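Local coordinates for MMACHC-like protein (Caenorhabditis elegans, PDB 5UJC) that probably reduces cyanocobalamin to cob(II)alamin with a flavin cofactor and NADPH, and removes alkyl groups from alkylcobalamins with glutathione, at residues H139-Y147 / E202-T210. Sequence-based numbering, arbitrary orientation.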
ATOM      1  N   HIS A 139     -10.344   1.959   2.813  1.00  8.87           N
ATOM      2  CA  HIS A 139     -11.635   2.639   2.810  1.00  9.05           C
ATOM      3  C   HIS A 139     -12.245   2.676   4.232  1.00  9.82           C
ATOM      4  O   HIS A 139     -12.647   3.745   4.726  1.00 10.78           O
ATOM      5  CB  HIS A 139     -12.573   1.942   1.833  1.00  9.41           C
ATOM      6  CG  HIS A 139     -13.806   2.728   1.504  1.00 10.72           C
ATOM      7  ND1 HIS A 139     -13.874   3.575   0.427  1.00 10.08           N
ATOM      8  CD2 HIS A 139     -15.006   2.801   2.120  1.00 12.33           C
ATOM      9  CE1 HIS A 139     -15.072   4.126   0.377  1.00 11.26           C
ATOM     10  NE2 HIS A 139     -15.779   3.673   1.398  1.00 13.93           N
ATOM     11  N   VAL A 140     -12.263   1.525   4.916  1.00  9.94           N
ATOM     12  CA  VAL A 140     -12.860   1.492   6.223  1.00 11.35           C
ATOM     13  C   VAL A 140     -12.043   2.267   7.259  1.00 11.50           C
ATOM     14  O   VAL A 140     -12.604   2.780   8.237  1.00 13.04           O
ATOM     15  CB  VAL A 140     -13.177   0.066   6.718  1.00 12.68           C
ATOM     16  CG1 VAL A 140     -14.079  -0.672   5.716  1.00 13.72           C
ATOM     17  CG2 VAL A 140     -11.931  -0.726   7.052  1.00 14.21           C
ATOM     18  N   ALA A 141     -10.738   2.418   7.006  1.00 10.70           N
ATOM     19  CA  ALA A 141      -9.872   3.221   7.904  1.00 10.76           C
ATOM     20  C   ALA A 141      -9.909   4.712   7.572  1.00 12.33           C
ATOM     21  O   ALA A 141      -9.323   5.517   8.284  1.00 12.81           O
ATOM     22  CB  ALA A 141      -8.458   2.727   7.855  1.00 10.73           C
ATOM     23  N   GLY A 142     -10.548   5.064   6.457  1.00 11.03           N
ATOM     24  CA  GLY A 142     -10.633   6.466   6.014  1.00 12.11           C
ATOM     25  C   GLY A 142      -9.398   6.974   5.298  1.00 11.59           C
ATOM     26  O   GLY A 142      -9.277   8.172   5.064  1.00 13.39           O
ATOM     27  N   ALA A 143      -8.458   6.087   4.997  1.00 10.44           N
ATOM     28  CA  ALA A 143      -7.182   6.492   4.380  1.00 10.38           C
ATOM     29  C   ALA A 143      -7.295   6.881   2.927  1.00 10.01           C
ATOM     30  O   ALA A 143      -6.617   7.803   2.473  1.00 10.83           O
ATOM     31  CB  ALA A 143      -6.142   5.395   4.534  1.00 11.23           C
ATOM     32  N   ALA A 144      -8.152   6.176   2.187  1.00  9.51           N
ATOM     33  CA  ALA A 144      -8.278   6.381   0.749  1.00  9.41           C
ATOM     34  C   ALA A 144      -9.614   5.831   0.329  1.00  8.82           C
ATOM     35  O   ALA A 144     -10.016   4.775   0.790  1.00 10.08           O
ATOM     36  CB  ALA A 144      -7.144   5.673   0.020  1.00  9.29           C
ATOM     37  N   PHE A 145     -10.295   6.552  -0.564  1.00  8.79           N
ATOM     38  CA  PHE A 145     -11.613   6.146  -1.059  1.00  9.26           C
ATOM     39  C   PHE A 145     -11.417   5.068  -2.125  1.00  8.48           C
ATOM     40  O   PHE A 145     -10.643   5.236  -3.072  1.00  9.30           O
ATOM     41  CB  PHE A 145     -12.338   7.339  -1.636  1.00 10.22           C
ATOM     42  CG  PHE A 145     -13.814   7.131  -1.776  1.00 11.71           C
ATOM     43  CD1 PHE A 145     -14.327   6.329  -2.788  1.00 11.00           C
ATOM     44  CD2 PHE A 145     -14.689   7.723  -0.900  1.00 12.48           C
ATOM     45  CE1 PHE A 145     -15.689   6.125  -2.898  1.00 12.23           C
ATOM     46  CE2 PHE A 145     -16.046   7.508  -0.991  1.00 13.12           C
ATOM     47  CZ  PHE A 145     -16.546   6.708  -2.002  1.00 13.62           C
ATOM     48  N   TYR A 146     -12.096   3.955  -1.943  1.00  9.45           N
ATOM     49  CA  TYR A 146     -11.973   2.812  -2.827  1.00  8.94           C
ATOM     50  C   TYR A 146     -13.108   2.843  -3.873  1.00  9.31           C
ATOM     51  O   TYR A 146     -14.290   2.632  -3.531  1.00 10.30           O
ATOM     52  CB  TYR A 146     -12.024   1.514  -2.002  1.00  9.12           C
ATOM     53  CG  TYR A 146     -11.905   0.213  -2.776  1.00  8.90           C
ATOM     54  CD1 TYR A 146     -11.201   0.133  -3.986  1.00  8.98           C
ATOM     55  CD2 TYR A 146     -12.406  -0.957  -2.238  1.00  9.48           C
ATOM     56  CE1 TYR A 146     -11.041  -1.075  -4.642  1.00  9.82           C
ATOM     57  CE2 TYR A 146     -12.274  -2.169  -2.898  1.00  9.29           C
ATOM     58  CZ  TYR A 146     -11.590  -2.221  -4.112  1.00  9.43           C
ATOM     59  OH  TYR A 146     -11.423  -3.427  -4.794  1.00 10.94           O
ATOM     60  N   TYR A 147     -12.722   3.047  -5.135  1.00  9.32           N
ATOM     61  CA  TYR A 147     -13.641   3.090  -6.252  1.00  9.50           C
ATOM     62  C   TYR A 147     -13.756   1.700  -6.870  1.00  9.28           C
ATOM     63  O   TYR A 147     -12.792   1.188  -7.491  1.00 11.04           O
ATOM     64  CB  TYR A 147     -13.173   4.133  -7.285  1.00 10.96           C
ATOM     65  CG  TYR A 147     -13.266   5.513  -6.748  1.00 10.21           C
ATOM     66  CD1 TYR A 147     -14.468   6.188  -6.731  1.00 10.76           C
ATOM     67  CD2 TYR A 147     -12.161   6.143  -6.191  1.00  9.96           C
ATOM     68  CE1 TYR A 147     -14.589   7.406  -6.126  1.00 11.35           C
ATOM     69  CE2 TYR A 147     -12.264   7.397  -5.603  1.00 10.47           C
ATOM     70  CZ  TYR A 147     -13.488   8.007  -5.539  1.00 10.52           C
ATOM     71  OH  TYR A 147     -13.620   9.237  -4.924  1.00 13.56           O
ATOM     72  N   GLU A 202     -13.660   5.139  13.104  1.00 16.05           N
ATOM     73  CA  GLU A 202     -12.826   5.472  11.949  1.00 17.35           C
ATOM     74  C   GLU A 202     -13.360   6.713  11.237  1.00 18.12           C
ATOM     75  O   GLU A 202     -14.549   6.859  11.073  1.00 21.80           O
ATOM     76  CB  GLU A 202     -12.796   4.305  10.958  1.00 16.88           C
ATOM     77  CG  GLU A 202     -12.175   3.022  11.499  1.00 17.88           C
ATOM     78  CD  GLU A 202     -13.181   2.032  12.038  1.00 18.20           C
ATOM     79  OE1 GLU A 202     -14.378   2.390  12.225  1.00 25.19           O
ATOM     80  OE2 GLU A 202     -12.781   0.891  12.285  1.00 21.14           O
ATOM     81  N   LYS A 203     -12.472   7.548  10.726  1.00 20.67           N
ATOM     82  CA  LYS A 203     -12.929   8.620   9.845  1.00 26.59           C
ATOM     83  C   LYS A 203     -13.389   8.046   8.505  1.00 18.68           C
ATOM     84  O   LYS A 203     -12.984   6.947   8.109  1.00 17.33           O
ATOM     85  CB  LYS A 203     -11.867   9.709   9.666  1.00 34.64           C
ATOM     86  CG  LYS A 203     -10.742   9.374   8.726  1.00 38.69           C
ATOM     87  CD  LYS A 203      -9.830  10.591   8.520  1.00 45.64           C
ATOM     88  CE  LYS A 203      -9.063  10.967   9.781  1.00 49.41           C
ATOM     89  NZ  LYS A 203      -8.305   9.818  10.348  1.00 54.19           N
ATOM     90  N   GLU A 204     -14.306   8.754   7.864  1.00 21.63           N
ATOM     91  CA  GLU A 204     -14.771   8.386   6.557  1.00 19.48           C
ATOM     92  C   GLU A 204     -13.725   8.804   5.523  1.00 15.87           C
ATOM     93  O   GLU A 204     -13.116   9.864   5.649  1.00 18.36           O
ATOM     94  CB  GLU A 204     -16.118   9.067   6.268  1.00 23.98           C
ATOM     95  CG  GLU A 204     -17.255   8.530   7.120  1.00 32.67           C
ATOM     96  CD  GLU A 204     -18.271   7.763   6.305  1.00 45.10           C
ATOM     97  OE1 GLU A 204     -17.905   6.707   5.733  1.00 56.94           O
ATOM     98  OE2 GLU A 204     -19.431   8.225   6.222  1.00 55.88           O
ATOM     99  N   PRO A 205     -13.540   7.994   4.471  1.00 13.78           N
ATOM    100  CA  PRO A 205     -12.617   8.400   3.417  1.00 13.50           C
ATOM    101  C   PRO A 205     -13.125   9.594   2.620  1.00 13.78           C
ATOM    102  O   PRO A 205     -14.322   9.710   2.373  1.00 14.92           O
ATOM    103  CB  PRO A 205     -12.522   7.151   2.545  1.00 13.95           C
ATOM    104  CG  PRO A 205     -13.842   6.473   2.736  1.00 13.95           C
ATOM    105  CD  PRO A 205     -14.231   6.733   4.152  1.00 15.16           C
ATOM    106  N   ARG A 206     -12.230  10.533   2.299  1.00 14.44           N
ATOM    107  CA  ARG A 206     -12.624  11.728   1.522  1.00 13.15           C
ATOM    108  C   ARG A 206     -12.961  11.337   0.096  1.00 13.51           C
ATOM    109  O   ARG A 206     -12.144  10.692  -0.573  1.00 13.37           O
ATOM    110  CB  ARG A 206     -11.478  12.764   1.498  1.00 18.05           C
ATOM    111  CG  ARG A 206     -11.872  14.090   0.809  1.00 23.94           C
ATOM    112  CD  ARG A 206     -10.655  14.968   0.448  1.00 30.21           C
ATOM    113  NE  ARG A 206      -9.916  15.391   1.628  1.00 38.58           N
ATOM    114  CZ  ARG A 206      -8.812  16.150   1.600  1.00 35.73           C
ATOM    115  NH1 ARG A 206      -8.305  16.562   0.436  1.00 44.88           N
ATOM    116  NH2 ARG A 206      -8.193  16.466   2.736  1.00 46.06           N
ATOM    117  N   PRO A 207     -14.133  11.787  -0.404  1.00 15.56           N
ATOM    118  CA  PRO A 207     -14.415  11.603  -1.795  1.00 14.72           C
ATOM    119  C   PRO A 207     -13.433  12.383  -2.668  1.00 14.45           C
ATOM    120  O   PRO A 207     -13.186  13.566  -2.429  1.00 18.88           O
ATOM    121  CB  PRO A 207     -15.833  12.176  -1.958  1.00 18.82           C
ATOM    122  CG  PRO A 207     -16.404  12.228  -0.624  1.00 24.73           C
ATOM    123  CD  PRO A 207     -15.286  12.337   0.341  1.00 18.53           C
ATOM    124  N   ILE A 208     -12.855  11.709  -3.636  1.00 13.09           N
ATOM    125  CA  ILE A 208     -11.885  12.316  -4.531  1.00 12.90           C
ATOM    126  C   ILE A 208     -12.520  12.632  -5.890  1.00 12.49           C
ATOM    127  O   ILE A 208     -12.367  13.721  -6.412  1.00 15.36           O
ATOM    128  CB  ILE A 208     -10.656  11.404  -4.717  1.00 12.55           C
ATOM    129  CG1 ILE A 208     -10.008  11.085  -3.355  1.00 13.84           C
ATOM    130  CG2 ILE A 208      -9.646  12.056  -5.660  1.00 12.92           C
ATOM    131  CD1 ILE A 208      -9.638  12.301  -2.550  1.00 13.77           C
ATOM    132  N   LEU A 209     -13.185  11.646  -6.463  1.00 11.73           N
ATOM    133  CA  LEU A 209     -13.865  11.793  -7.737  1.00 12.44           C
ATOM    134  C   LEU A 209     -15.360  11.762  -7.506  1.00 14.05           C
ATOM    135  O   LEU A 209     -15.907  10.743  -7.059  1.00 18.18           O
ATOM    136  CB  LEU A 209     -13.485  10.664  -8.667  1.00 13.06           C
ATOM    137  CG  LEU A 209     -11.999  10.576  -9.017  1.00 13.66           C
ATOM    138  CD1 LEU A 209     -11.727   9.400  -9.926  1.00 15.37           C
ATOM    139  CD2 LEU A 209     -11.496  11.861  -9.651  1.00 14.38           C
ATOM    140  N   THR A 210     -16.012  12.878  -7.772  1.00 12.69           N
ATOM    141  CA  THR A 210     -17.418  13.038  -7.462  1.00 14.03           C
ATOM    142  C   THR A 210     -18.321  12.751  -8.667  1.00 14.56           C
ATOM    143  O   THR A 210     -19.543  12.563  -8.495  1.00 18.01           O
ATOM    144  CB  THR A 210     -17.687  14.442  -6.941  1.00 15.46           C
ATOM    145  OG1 THR A 210     -17.157  15.390  -7.856  1.00 15.83           O
ATOM    146  CG2 THR A 210     -17.046  14.624  -5.559  1.00 17.97           C
TER
HETATM  147  O   HOH W   1     -14.591   4.743   7.651  1.00 25.03           O
HETATM  148  O   HOH W   2     -15.251   2.278   9.282  1.00 31.93           O
HETATM  149  O   HOH W   3      -7.535   7.743   8.115  1.00 19.08           O
HETATM  150  O   HOH W   4      -9.449   9.896   2.802  1.00 14.67           O
HETATM  151  O   HOH W   5      -9.643   9.610  -0.120  1.00 13.10           O
HETATM  152  O   HOH W   6     -16.081   9.790  -4.283  1.00 19.89           O
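P205 points CG at one face of the H139 imidazole. The contact is a CH-pi one: P205 CG stands 3.6 Å from the ring centroid, 11° off the normal. Y146 N donates a nearly straight hydrogen bond to H139 ND1, 3.0 Å long and close to the ring plane, which helps hold the H139 ring in its rotation. H139 CE1 in turn lies over one face of F145. The F145 ring is brought there with CG anti to its backbone N (chi1 -162°), and its edge meets P205 O.

Helix 134-140 ends here in a Schellman motif, with G142 at positive phi. G142 CA makes a CA-H...O contact with K203 O, 3.2 Å away. The turn leads into strand 145-147, which pairs with strand 174-176. H139 and Y146 both belong to the methylcobalamin pocket, and Y146 OH bonds the ligand.

Direct hydrogen bonds across the contact converge on Y147 OH. I208 N and L209 N both donate to it, each at 2.9 Å; the L209 bond is the straighter, at 168°. A water 2.6 Å from Y147 OH donates to L209 O.

Further waters join the backbones: one links G142 O to R206 N, another F145 N to R206 O, and a third lies between V140 O and K203 O.

E202 lays CB against V140 O at 3.1 Å, while its OE2 is bonded by K31 N and S34 OG.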